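Long-range contacts in archaeal actin homolog (PDB 2FSJ), which polymerizes in the presence of nucleoside triphosphates, optimally ATP, into bundles of helical actin-like filaments: residues 278-283 / 310-316; 191-197 / 297-303; 52-57 / 73-77; 105-109 / 149-154; 229-233 / 250-254. One frame throughout, in Å; residues are numbered along the deposited sequence.

Contact 1 of 5, residues 278-283 / 310-316; sequences LANRII and IGDRFEE
R313 reaches across to N280 and turns both terminal nitrogens of its guanidinium on the same amide oxygen, where helix 268-290 meets the turn after helix 307-310 in the C-terminal part of this actin-like fold. NH2 of R313 makes the main bond to OD1 of N280, 2.6 Å long with an N-H...O angle of 169°, in the guanidinium plane. The bond from NH1 is weak, and the amide and guanidinium planes stand nearly perpendicular (86°). The same NH2 also bridges to OE1 of E316, met from above the carboxylate plane, while NH1 pairs with E276. A chi1 of -70° sets CG of R313 beside the methyl of A279, and bends at chi2 and chi3 bring the guanidinium back to N280, with CD1 of I283 over one of its faces. The rest of the contact is apolar: CD1 of I310 meets CD1 of I282 at 4.0 Å, and CG1 of I283 approaches the edge of the F314 ring at CD1. F314 packs on I195 and V197 of strand 191-197, so the segment lies between helix and sheet. A water oxygen lies 2.8 Å from OE2 of E316, to which it donates, and gives a weak bond to OD1 of N280.

Contact 2 of 5, residues 191-197 / 297-303; sequences YGVVIDV and VTSLIPV
V193 and I195 trade backbone bonds with S299, I301 and V303: Y191-V197 and V297-V303 are parallel strands, 18° apart along their axes, in the four-stranded sheet of the C-terminal half. From V193 onward the ladder is regular: V193 N to S299 O, I301 N to V193 O (2.8 Å), then I195 N to I301 O, V303 N to I195 O and V197 N to V303 O. A beta bulge breaks the start: Y191 pairs with V297 but G192 with S299, and Y191 O takes the N-H of T298 at 3.0 Å and, weakly, that of S299.

Apolar pairs form on both faces. On one, V193 CG2 meets V297 CG2 at 3.8 Å, and L300 CD2 reaches V193 CB and I195 CD1. On the other, V194 CG1 meets V303 CG2.

With CG anti to the backbone N (chi1 -170°), the D196 carboxylate flanks that V303 methyl, while OD2 weakly bonds Q171 and holds a glycerol probably from the crystallisation liquor. Cutting D196 back to an alanine is likely to cost Q171 this acceptor and bare the V303 methyl. The chemistry implies an apolar, backbone-bonded ladder ending in a carboxylate near the ATP site, about 7 Å from the K34 side chain.

Contact 3 of 5, residues 52-57 / 73-77; sequences TETESW and TKFIY
K74 stretches from its strand across the loop T52-W57, and each carbon on the way has a neighbour. CB lies 4.0 Å from CG2 of T52, the methyl that also touches CD1 of I76. CG lies above the rim of the W57 indole, nearest CH2. CD stands over the six-membered ring in a CH-pi contact, 4.0 Å from its centroid and 12° off the normal. CE is above the same face, with CZ2 of W57 as its nearest indole atom, and comes closer still to T54 O, at 3.5 Å. With CG opposite the carbonyl carbon (chi1 -52°) and the chain extended beyond it, the lysine crosses the indole at about a right angle.

Here strand 74-77 forms the outermost strand of the large mixed sheet in the N-terminal half, beside strand 42-52, and T52-W57 is where the chain leaves that neighbour. T52 N still bonds K74 O, while a water accepts from K74 N and donates to T52 O. The loop then turns through an ST turn, in which T52 OG1 accepts from T54 N at 3.2 Å.

At the end of the lysine the ammonium group NZ hydrogen-bonds the carbonyl O of T54 at 2.9 Å and that of S56 at 3.0 Å; E55 O is as near as T54 O, but at a poor angle for a bond. NZ also lies over the five-membered ring of W57, 4.1 Å from the centroid and 18° off the normal, a cation-pi contact. W57 is itself held by backbone hydrogen bonding to V65.

Contact 4 of 5, residues 105-109 / 149-154; sequences AAALW and LTVTGP
W109 lays its indole along the end of the strand, and its benzene-ring atoms meet V151 and the loop residues G153 and P154. CE3 is 3.5 Å from CG1 of V151, CZ3 reaches V151 O at the ring edge, near the indole plane, and CH2 comes within 3.6 Å of CA of G153. Farther out, CZ2 meets CD of P154 at 3.7 Å. The torsion chi1 of -169° sets CG opposite the backbone N and sends the ring out from the helix along the strand. The indole passes so near G153 CA that a beta carbon there would probably collide with it.

V151, next in buried area, divides its two methyls. CG1 takes the indole, while CG2 turns to the methyl of A105, one helical turn before W109, at 4.2 Å. L108 then extends the seam in the other direction, its CD1 meeting CD1 of L149 at 3.8 Å with the two side chains at about a right angle.

This is helix-on-sheet packing in the actin-like N-terminal half: helix segment 105-109 crosses strand segment 149-152, at the edge of the sheet, at -73°. Next in the sheet is strand 158-170, where R159 makes a cation-pi contact with W109 and F161 touches L108; at the other end of the sheet, Y77 of strand 74-77 packs on A106 and W109.

Contact 5 of 5, residues 229-233 / 250-254; sequences AISAL and AQEAL
I230 and Q251 cross obliquely where helix 226-241 meets helix 247-253, their CA atoms 5.6 Å apart. The isoleucine divides its branches among three partners. CD1 lies against the flank of the glutamine chain, 3.8 Å from both CB and CD of Q251. CG2, opposite the backbone N, meets the methyl of A250 at 3.7 Å, while CG1 touches CD1 of L254, whose side chain stands at about a right angle to that of I230.

L254 also uses its other methyl, CD2, which approaches CB of A229 at 4.1 Å. One turn along the first helix, L233 points at the second with CG opposite its own backbone N (chi1 179°). Its CD2 rests on A253, 3.6 Å from the carbonyl O of A253 and 3.8 Å from CB of that residue. Behind these, A229 and L233 lean on helix 268-290 through I274, L275 and V270.

Q251 belongs to the ATP-binding site, and its stem runs extended beyond CG, with the flank of the stem against I230. With a glycine in place of I230, A250 and L254 would probably border a gap and the Q251 side chain would swing more freely. The partners across the contact are almost wholly aliphatic, which suggests that shape fit largely determines how the two helices lie, while the amide of Q251 supplies a polar group at the margin, on the nucleotide-binding side.

The five contacts fall into two groups, one in each half of the actin-like chain. Contacts 3 and 4 come first in sequence, in series, with centres 12 Å apart. They touch through W57 against G153 and P154 and belong to the large mixed sheet, whose two outermost strands they involve. The other three lie in the C-terminal half: contact 5 is nested inside the loop closed by contact 2, and contact 1 interleaves with contact 2, touching it through F314. Contact 1 also touches contact 5 through L278 and A229. Between groups, centres are 31 to 42 Å apart, consistent with separately packed halves flanking the nucleotide site.

Contact 1 of 5, residues 278-283 / 310-316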
# COMPACT_ATOMS: atom_id res chain seq x y z
N LEU A 278 13.17 -14.76 3.25
CA LEU A 278 11.86 -14.23 2.79
C LEU A 278 11.78 -14.28 1.26
O LEU A 278 10.81 -14.79 0.68
CB LEU A 278 11.70 -12.80 3.26
CG LEU A 278 10.52 -11.97 2.75
CD1 LEU A 278 9.19 -12.75 3.06
CD2 LEU A 278 10.55 -10.64 3.37
N ALA A 279 12.81 -13.76 0.61
CA ALA A 279 12.92 -13.79 -0.84
C ALA A 279 12.84 -15.19 -1.41
O ALA A 279 12.08 -15.43 -2.35
CB ALA A 279 14.23 -13.12 -1.30
N ASN A 280 13.61 -16.12 -0.85
CA ASN A 280 13.60 -17.48 -1.31
C ASN A 280 12.18 -18.11 -1.23
O ASN A 280 11.77 -18.84 -2.17
CB ASN A 280 14.65 -18.33 -0.53
CG ASN A 280 16.08 -17.99 -0.93
OD1 ASN A 280 16.32 -17.32 -1.93
ND2 ASN A 280 17.02 -18.49 -0.18
N ARG A 281 11.42 -17.83 -0.17
CA ARG A 281 10.08 -18.41 -0.03
C ARG A 281 9.13 -17.84 -1.07
O ARG A 281 8.33 -18.58 -1.64
CB ARG A 281 9.47 -18.19 1.35
CG ARG A 281 10.14 -19.07 2.42
CD ARG A 281 9.52 -18.92 3.78
NE ARG A 281 10.15 -19.80 4.77
CZ ARG A 281 9.70 -21.01 5.15
NH1 ARG A 281 8.60 -21.56 4.61
NH2 ARG A 281 10.37 -21.68 6.08
N ILE A 282 9.23 -16.55 -1.33
CA ILE A 282 8.38 -15.94 -2.34
C ILE A 282 8.70 -16.47 -3.72
O ILE A 282 7.77 -16.85 -4.47
CB ILE A 282 8.51 -14.39 -2.30
CG1 ILE A 282 7.91 -13.85 -1.00
CG2 ILE A 282 7.84 -13.75 -3.50
CD1 ILE A 282 8.46 -12.50 -0.62
N ILE A 283 9.99 -16.54 -4.04
CA ILE A 283 10.42 -17.04 -5.34
C ILE A 283 9.95 -18.51 -5.56
O ILE A 283 9.42 -18.87 -6.62
CB ILE A 283 11.92 -16.95 -5.46
CG1 ILE A 283 12.35 -15.47 -5.62
CG2 ILE A 283 12.45 -17.88 -6.60
CD1 ILE A 283 13.81 -15.21 -5.26
N ILE A 310 14.44 -6.54 -1.13
CA ILE A 310 14.73 -7.83 -1.77
C ILE A 310 14.35 -7.87 -3.28
O ILE A 310 14.39 -8.92 -3.88
CB ILE A 310 13.94 -8.99 -1.04
CG1 ILE A 310 12.43 -8.73 -1.08
CG2 ILE A 310 14.45 -9.22 0.38
CD1 ILE A 310 11.56 -9.92 -0.68
N GLY A 311 13.91 -6.77 -3.86
CA GLY A 311 13.37 -6.78 -5.22
C GLY A 311 14.31 -7.39 -6.26
O GLY A 311 13.89 -8.17 -7.15
N ASP A 312 15.59 -7.06 -6.13
CA ASP A 312 16.61 -7.51 -7.07
C ASP A 312 16.69 -9.02 -7.14
O ASP A 312 17.02 -9.57 -8.19
CB ASP A 312 17.99 -6.98 -6.72
CG ASP A 312 18.18 -5.50 -7.10
OD1 ASP A 312 17.33 -4.95 -7.82
OD2 ASP A 312 19.16 -4.84 -6.71
N ARG A 313 16.42 -9.68 -6.02
CA ARG A 313 16.43 -11.12 -5.96
C ARG A 313 15.40 -11.76 -6.86
O ARG A 313 15.54 -12.94 -7.15
CB ARG A 313 16.16 -11.63 -4.55
CG ARG A 313 17.24 -11.41 -3.55
CD ARG A 313 18.50 -12.27 -3.81
NE ARG A 313 18.20 -13.67 -4.15
CZ ARG A 313 17.63 -14.56 -3.34
NH1 ARG A 313 17.29 -14.24 -2.11
NH2 ARG A 313 17.41 -15.77 -3.76
N PHE A 314 14.35 -11.05 -7.28
CA PHE A 314 13.31 -11.70 -8.07
C PHE A 314 13.72 -11.98 -9.52
O PHE A 314 13.10 -12.74 -10.22
CB PHE A 314 11.97 -10.92 -8.01
CG PHE A 314 11.42 -10.74 -6.65
CD1 PHE A 314 11.47 -11.75 -5.70
CD2 PHE A 314 10.81 -9.55 -6.30
CE1 PHE A 314 10.91 -11.55 -4.42
CE2 PHE A 314 10.28 -9.37 -5.06
CZ PHE A 314 10.35 -10.35 -4.12
N GLU A 315 14.81 -11.36 -9.97
CA GLU A 315 15.30 -11.59 -11.32
C GLU A 315 15.54 -13.05 -11.63
O GLU A 315 15.40 -13.47 -12.76
CB GLU A 315 16.60 -10.86 -11.56
CG GLU A 315 16.99 -10.92 -13.03
CD GLU A 315 17.86 -9.77 -13.46
OE1 GLU A 315 18.39 -9.00 -12.60
OE2 GLU A 315 18.03 -9.67 -14.69
N GLU A 316 15.85 -13.84 -10.62
CA GLU A 316 16.15 -15.23 -10.84
C GLU A 316 14.92 -16.02 -11.31
O GLU A 316 15.07 -17.07 -11.94
CB GLU A 316 16.83 -15.83 -9.61
CG GLU A 316 15.92 -16.26 -8.49
CD GLU A 316 16.71 -16.88 -7.33
OE1 GLU A 316 17.64 -16.21 -6.81
OE2 GLU A 316 16.40 -18.03 -6.95
O HOH W 1 15.58 -19.24 -4.51

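Contact 2 of 5, residues 191-197 / 297-303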
# COMPACT_ATOMS: atom_id res chain seq x y z
N TYR A 191 3.75 -12.03 -20.70
CA TYR A 191 3.14 -11.68 -19.43
C TYR A 191 4.03 -10.69 -18.66
O TYR A 191 5.25 -10.72 -18.75
CB TYR A 191 2.91 -12.93 -18.54
CG TYR A 191 1.87 -13.94 -19.04
CD1 TYR A 191 0.84 -13.55 -19.89
CD2 TYR A 191 1.91 -15.26 -18.66
CE1 TYR A 191 -0.09 -14.43 -20.34
CE2 TYR A 191 0.93 -16.18 -19.11
CZ TYR A 191 -0.05 -15.75 -19.95
OH TYR A 191 -1.03 -16.57 -20.42
N GLY A 192 3.39 -9.78 -17.95
CA GLY A 192 4.01 -8.98 -16.90
C GLY A 192 3.63 -9.64 -15.57
O GLY A 192 2.49 -10.00 -15.36
N VAL A 193 4.57 -9.73 -14.66
CA VAL A 193 4.31 -10.23 -13.33
C VAL A 193 4.69 -9.15 -12.32
O VAL A 193 5.86 -8.76 -12.19
CB VAL A 193 5.04 -11.59 -13.04
CG1 VAL A 193 4.69 -12.07 -11.62
CG2 VAL A 193 4.65 -12.65 -14.03
N VAL A 194 3.68 -8.65 -11.62
CA VAL A 194 3.87 -7.60 -10.62
C VAL A 194 3.89 -8.26 -9.25
O VAL A 194 2.92 -8.93 -8.89
CB VAL A 194 2.70 -6.56 -10.65
CG1 VAL A 194 2.92 -5.51 -9.56
CG2 VAL A 194 2.65 -5.86 -12.07
N ILE A 195 4.99 -8.10 -8.53
CA ILE A 195 5.23 -8.74 -7.24
C ILE A 195 5.27 -7.64 -6.17
O ILE A 195 6.22 -6.85 -6.11
CB ILE A 195 6.53 -9.54 -7.29
CG1 ILE A 195 6.49 -10.60 -8.40
CG2 ILE A 195 6.79 -10.21 -5.92
CD1 ILE A 195 7.85 -11.15 -8.79
N ASP A 196 4.20 -7.53 -5.39
CA ASP A 196 4.04 -6.42 -4.42
C ASP A 196 4.28 -6.95 -3.01
O ASP A 196 3.43 -7.61 -2.46
CB ASP A 196 2.63 -5.92 -4.57
CG ASP A 196 2.36 -4.63 -3.84
OD1 ASP A 196 3.15 -4.22 -2.96
OD2 ASP A 196 1.32 -3.97 -4.11
N VAL A 197 5.45 -6.69 -2.46
CA VAL A 197 5.82 -7.22 -1.17
C VAL A 197 5.42 -6.18 -0.13
O VAL A 197 6.02 -5.10 -0.05
CB VAL A 197 7.36 -7.50 -1.01
CG1 VAL A 197 7.60 -8.18 0.32
CG2 VAL A 197 7.85 -8.43 -2.10
N VAL A 297 6.86 -15.06 -19.45
CA VAL A 297 7.14 -13.81 -18.73
C VAL A 297 8.19 -13.01 -19.45
O VAL A 297 9.31 -13.49 -19.64
CB VAL A 297 7.63 -14.07 -17.27
CG1 VAL A 297 8.00 -12.74 -16.57
CG2 VAL A 297 6.55 -14.79 -16.47
N THR A 298 7.84 -11.77 -19.83
CA THR A 298 8.81 -10.81 -20.40
C THR A 298 9.14 -9.63 -19.49
O THR A 298 10.08 -8.94 -19.76
CB THR A 298 8.28 -10.26 -21.73
OG1 THR A 298 6.97 -9.70 -21.54
CG2 THR A 298 8.05 -11.39 -22.74
N SER A 299 8.36 -9.37 -18.45
CA SER A 299 8.67 -8.32 -17.50
C SER A 299 8.29 -8.76 -16.10
O SER A 299 7.18 -9.23 -15.90
CB SER A 299 7.92 -7.01 -17.82
OG SER A 299 7.87 -6.70 -19.18
N LEU A 300 9.25 -8.63 -15.18
CA LEU A 300 9.06 -8.88 -13.74
C LEU A 300 9.14 -7.53 -13.04
O LEU A 300 10.13 -6.81 -13.21
CB LEU A 300 10.18 -9.76 -13.17
CG LEU A 300 10.14 -11.28 -13.31
CD1 LEU A 300 11.49 -11.89 -12.88
CD2 LEU A 300 8.99 -11.93 -12.57
N ILE A 301 8.11 -7.18 -12.26
CA ILE A 301 7.95 -5.83 -11.76
C ILE A 301 7.77 -5.83 -10.23
O ILE A 301 6.66 -5.99 -9.71
CB ILE A 301 6.78 -5.13 -12.48
CG1 ILE A 301 6.96 -5.19 -14.01
CG2 ILE A 301 6.64 -3.69 -12.00
CD1 ILE A 301 5.68 -4.97 -14.80
N PRO A 302 8.86 -5.71 -9.51
CA PRO A 302 8.76 -5.66 -8.05
C PRO A 302 8.32 -4.29 -7.58
O PRO A 302 8.92 -3.27 -7.96
CB PRO A 302 10.17 -5.99 -7.59
CG PRO A 302 10.86 -6.54 -8.88
CD PRO A 302 10.26 -5.76 -9.97
N VAL A 303 7.27 -4.27 -6.76
CA VAL A 303 6.71 -3.05 -6.20
C VAL A 303 6.46 -3.27 -4.71
O VAL A 303 6.80 -4.31 -4.16
CB VAL A 303 5.42 -2.59 -6.90
CG1 VAL A 303 5.66 -2.20 -8.40
CG2 VAL A 303 4.29 -3.59 -6.76

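Contact 3 of 5, residues 52-57 / 73-77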
# COMPACT_ATOMS: atom_id res chain seq x y z
N THR A 52 -9.09 10.08 20.06
CA THR A 52 -8.71 11.00 21.12
C THR A 52 -9.94 11.64 21.76
O THR A 52 -10.88 12.05 21.06
CB THR A 52 -7.73 12.08 20.63
OG1 THR A 52 -7.49 13.04 21.68
CG2 THR A 52 -8.30 12.87 19.50
N GLU A 53 -9.93 11.76 23.09
CA GLU A 53 -10.97 12.48 23.80
C GLU A 53 -10.64 13.93 24.14
O GLU A 53 -11.36 14.55 24.95
CB GLU A 53 -11.35 11.68 25.06
CG GLU A 53 -12.18 10.45 24.74
CD GLU A 53 -12.45 9.57 25.96
OE1 GLU A 53 -11.90 9.86 27.04
OE2 GLU A 53 -13.20 8.56 25.83
N THR A 54 -9.60 14.49 23.54
CA THR A 54 -9.25 15.90 23.75
C THR A 54 -10.40 16.84 23.31
O THR A 54 -11.15 16.51 22.36
CB THR A 54 -7.93 16.27 23.01
OG1 THR A 54 -7.50 17.59 23.36
CG2 THR A 54 -8.10 16.34 21.46
N GLU A 55 -10.56 17.98 23.99
CA GLU A 55 -11.51 19.02 23.52
C GLU A 55 -10.86 19.86 22.42
O GLU A 55 -11.55 20.44 21.60
CB GLU A 55 -12.06 19.92 24.64
CG GLU A 55 -11.42 19.81 26.01
CD GLU A 55 -11.98 20.84 26.98
OE1 GLU A 55 -13.24 20.89 27.15
OE2 GLU A 55 -11.16 21.62 27.55
N SER A 56 -9.53 19.86 22.37
CA SER A 56 -8.78 20.44 21.25
C SER A 56 -9.12 19.90 19.83
O SER A 56 -9.69 18.81 19.65
CB SER A 56 -7.29 20.22 21.48
OG SER A 56 -6.53 21.05 20.61
N TRP A 57 -8.76 20.69 18.83
CA TRP A 57 -8.79 20.28 17.45
C TRP A 57 -7.40 20.36 16.85
O TRP A 57 -7.26 20.10 15.63
CB TRP A 57 -9.75 21.15 16.62
CG TRP A 57 -11.14 20.89 16.88
CD1 TRP A 57 -11.98 21.63 17.67
CD2 TRP A 57 -11.93 19.82 16.36
NE1 TRP A 57 -13.24 21.08 17.67
CE2 TRP A 57 -13.23 19.96 16.88
CE3 TRP A 57 -11.66 18.74 15.50
CZ2 TRP A 57 -14.26 19.07 16.57
CZ3 TRP A 57 -12.68 17.86 15.19
CH2 TRP A 57 -13.96 18.02 15.73
N THR A 73 -16.84 11.90 17.74
CA THR A 73 -15.67 11.04 17.74
C THR A 73 -14.53 11.81 17.05
O THR A 73 -14.74 12.39 15.98
CB THR A 73 -16.01 9.73 16.97
OG1 THR A 73 -16.79 8.88 17.84
CG2 THR A 73 -14.81 8.89 16.68
N LYS A 74 -13.34 11.84 17.67
CA LYS A 74 -12.19 12.51 17.05
C LYS A 74 -11.01 11.56 16.99
O LYS A 74 -10.93 10.64 17.79
CB LYS A 74 -11.79 13.78 17.81
CG LYS A 74 -12.92 14.81 18.08
CD LYS A 74 -12.28 16.04 18.78
CE LYS A 74 -13.27 16.88 19.57
NZ LYS A 74 -12.49 18.01 20.23
N PHE A 75 -10.12 11.78 16.03
CA PHE A 75 -8.97 10.94 15.87
C PHE A 75 -7.72 11.70 15.39
O PHE A 75 -7.79 12.74 14.73
CB PHE A 75 -9.30 9.78 14.92
CG PHE A 75 -9.60 10.21 13.51
CD1 PHE A 75 -8.60 10.25 12.53
CD2 PHE A 75 -10.90 10.55 13.13
CE1 PHE A 75 -8.91 10.63 11.22
CE2 PHE A 75 -11.21 10.93 11.81
CZ PHE A 75 -10.20 10.96 10.87
N ILE A 76 -6.58 11.09 15.69
CA ILE A 76 -5.28 11.50 15.17
C ILE A 76 -4.77 10.34 14.27
O ILE A 76 -5.02 9.19 14.52
CB ILE A 76 -4.38 11.84 16.38
CG1 ILE A 76 -4.93 13.11 17.08
CG2 ILE A 76 -2.92 12.07 16.01
CD1 ILE A 76 -4.34 13.30 18.48
N TYR A 77 -4.02 10.68 13.24
CA TYR A 77 -3.65 9.71 12.24
C TYR A 77 -2.17 9.85 11.81
O TYR A 77 -1.50 10.82 12.14
CB TYR A 77 -4.57 9.84 11.03
CG TYR A 77 -4.45 11.18 10.36
CD1 TYR A 77 -3.56 11.39 9.29
CD2 TYR A 77 -5.25 12.24 10.78
CE1 TYR A 77 -3.42 12.66 8.71
CE2 TYR A 77 -5.14 13.49 10.22
CZ TYR A 77 -4.21 13.71 9.19
OH TYR A 77 -4.16 14.95 8.66
O HOH W 2 -13.42 11.05 20.50

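Contact 4 of 5, residues 105-109 / 149-154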
# COMPACT_ATOMS: atom_id res chain seq x y z
N ALA A 105 -10.82 9.82 5.18
CA ALA A 105 -11.10 11.22 5.59
C ALA A 105 -9.80 12.01 5.70
O ALA A 105 -9.74 13.13 5.27
CB ALA A 105 -11.82 11.22 6.88
N ALA A 106 -8.80 11.41 6.32
CA ALA A 106 -7.51 12.05 6.50
C ALA A 106 -6.84 12.33 5.15
O ALA A 106 -6.26 13.40 4.95
CB ALA A 106 -6.64 11.24 7.39
N ALA A 107 -6.93 11.38 4.22
CA ALA A 107 -6.42 11.56 2.86
C ALA A 107 -7.00 12.78 2.16
O ALA A 107 -6.27 13.57 1.57
CB ALA A 107 -6.67 10.32 1.99
N LEU A 108 -8.32 12.90 2.23
CA LEU A 108 -9.01 14.05 1.63
C LEU A 108 -8.64 15.37 2.32
O LEU A 108 -8.35 16.35 1.65
CB LEU A 108 -10.51 13.81 1.60
CG LEU A 108 -10.94 12.51 0.91
CD1 LEU A 108 -12.47 12.34 0.93
CD2 LEU A 108 -10.46 12.53 -0.52
N TRP A 109 -8.58 15.36 3.65
CA TRP A 109 -8.08 16.49 4.41
C TRP A 109 -6.63 16.91 4.02
O TRP A 109 -6.34 18.09 3.76
CB TRP A 109 -8.12 16.18 5.90
CG TRP A 109 -7.87 17.40 6.72
CD1 TRP A 109 -6.67 17.85 7.18
CD2 TRP A 109 -8.85 18.39 7.11
NE1 TRP A 109 -6.82 19.06 7.82
CE2 TRP A 109 -8.15 19.41 7.82
CE3 TRP A 109 -10.24 18.49 6.98
CZ2 TRP A 109 -8.80 20.51 8.36
CZ3 TRP A 109 -10.89 19.61 7.54
CH2 TRP A 109 -10.17 20.59 8.21
N LEU A 149 -19.19 13.38 2.60
CA LEU A 149 -18.29 13.27 3.73
C LEU A 149 -17.95 14.63 4.25
O LEU A 149 -17.51 15.49 3.51
CB LEU A 149 -17.00 12.61 3.28
CG LEU A 149 -17.06 11.29 2.50
CD1 LEU A 149 -15.59 10.74 2.49
CD2 LEU A 149 -18.04 10.28 3.07
N THR A 150 -18.17 14.83 5.53
CA THR A 150 -17.93 16.11 6.17
C THR A 150 -16.85 15.90 7.21
O THR A 150 -17.08 15.17 8.19
CB THR A 150 -19.19 16.54 6.88
OG1 THR A 150 -20.25 16.59 5.90
CG2 THR A 150 -19.05 17.93 7.39
N VAL A 151 -15.70 16.53 7.01
CA VAL A 151 -14.56 16.38 7.92
C VAL A 151 -14.34 17.69 8.68
O VAL A 151 -14.23 18.76 8.06
CB VAL A 151 -13.29 16.04 7.13
CG1 VAL A 151 -12.12 15.72 8.06
CG2 VAL A 151 -13.55 14.94 6.13
N THR A 152 -14.28 17.60 10.01
CA THR A 152 -13.91 18.71 10.89
C THR A 152 -12.48 18.60 11.38
O THR A 152 -12.02 17.51 11.75
CB THR A 152 -14.87 18.80 12.08
OG1 THR A 152 -16.22 18.85 11.60
CG2 THR A 152 -14.67 20.10 12.88
N GLY A 153 -11.77 19.72 11.40
CA GLY A 153 -10.36 19.73 11.72
C GLY A 153 -9.94 20.90 12.62
O GLY A 153 -10.78 21.49 13.31
N PRO A 154 -8.65 21.22 12.59
CA PRO A 154 -8.10 22.30 13.41
C PRO A 154 -8.91 23.59 13.31
O PRO A 154 -9.34 23.98 12.23
CB PRO A 154 -6.67 22.47 12.85
CG PRO A 154 -6.31 21.04 12.41
CD PRO A 154 -7.60 20.53 11.81

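Contact 5 of 5, residues 229-233 / 250-254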
# COMPACT_ATOMS: atom_id res chain seq x y z
N ALA A 229 9.86 -11.10 8.31
CA ALA A 229 11.28 -10.81 8.54
C ALA A 229 11.49 -9.98 9.81
O ALA A 229 12.40 -10.28 10.57
CB ALA A 229 11.93 -10.10 7.33
N ILE A 230 10.60 -9.01 10.06
CA ILE A 230 10.64 -8.19 11.29
C ILE A 230 10.41 -9.07 12.54
O ILE A 230 11.15 -8.96 13.54
CB ILE A 230 9.59 -7.07 11.23
CG1 ILE A 230 9.92 -6.08 10.10
CG2 ILE A 230 9.50 -6.32 12.55
CD1 ILE A 230 8.71 -5.28 9.64
N SER A 231 9.45 -9.98 12.46
CA SER A 231 9.20 -10.89 13.59
C SER A 231 10.36 -11.84 13.81
O SER A 231 10.74 -12.11 14.97
CB SER A 231 7.90 -11.68 13.39
OG SER A 231 6.82 -10.75 13.52
N ALA A 232 10.92 -12.35 12.73
CA ALA A 232 12.08 -13.24 12.85
C ALA A 232 13.30 -12.51 13.49
O ALA A 232 13.97 -13.06 14.33
CB ALA A 232 12.46 -13.86 11.50
N LEU A 233 13.53 -11.25 13.12
CA LEU A 233 14.63 -10.49 13.70
C LEU A 233 14.35 -10.16 15.17
O LEU A 233 15.26 -10.20 16.02
CB LEU A 233 14.88 -9.21 12.88
CG LEU A 233 16.01 -8.25 13.37
CD1 LEU A 233 17.29 -8.98 13.62
CD2 LEU A 233 16.26 -7.09 12.44
N ALA A 250 12.39 -2.63 15.32
CA ALA A 250 12.83 -3.82 14.60
C ALA A 250 12.80 -3.65 13.09
O ALA A 250 13.66 -4.13 12.40
CB ALA A 250 11.95 -5.03 14.98
N GLN A 251 11.78 -3.01 12.57
CA GLN A 251 11.73 -2.72 11.13
C GLN A 251 12.96 -1.88 10.71
O GLN A 251 13.63 -2.20 9.75
CB GLN A 251 10.41 -2.03 10.76
CG GLN A 251 10.31 -1.65 9.26
CD GLN A 251 8.89 -1.55 8.78
OE1 GLN A 251 8.00 -1.26 9.55
NE2 GLN A 251 8.66 -1.82 7.49
N GLU A 252 13.31 -0.87 11.51
CA GLU A 252 14.53 -0.09 11.24
C GLU A 252 15.73 -0.99 11.24
O GLU A 252 16.59 -0.87 10.39
CB GLU A 252 14.78 0.97 12.29
CG GLU A 252 13.79 2.10 12.39
CD GLU A 252 14.31 3.18 13.35
OE1 GLU A 252 15.54 3.48 13.28
OE2 GLU A 252 13.51 3.70 14.19
N ALA A 253 15.77 -1.92 12.19
CA ALA A 253 16.93 -2.79 12.35
C ALA A 253 17.16 -3.74 11.18
O ALA A 253 18.19 -4.40 11.09
CB ALA A 253 16.86 -3.53 13.70
N LEU A 254 16.19 -3.84 10.26
CA LEU A 254 16.43 -4.54 8.98
C LEU A 254 17.50 -3.90 8.07
O LEU A 254 18.23 -4.60 7.37
CB LEU A 254 15.12 -4.63 8.17
CG LEU A 254 13.97 -5.49 8.67
CD1 LEU A 254 12.76 -5.22 7.77
CD2 LEU A 254 14.27 -6.98 8.74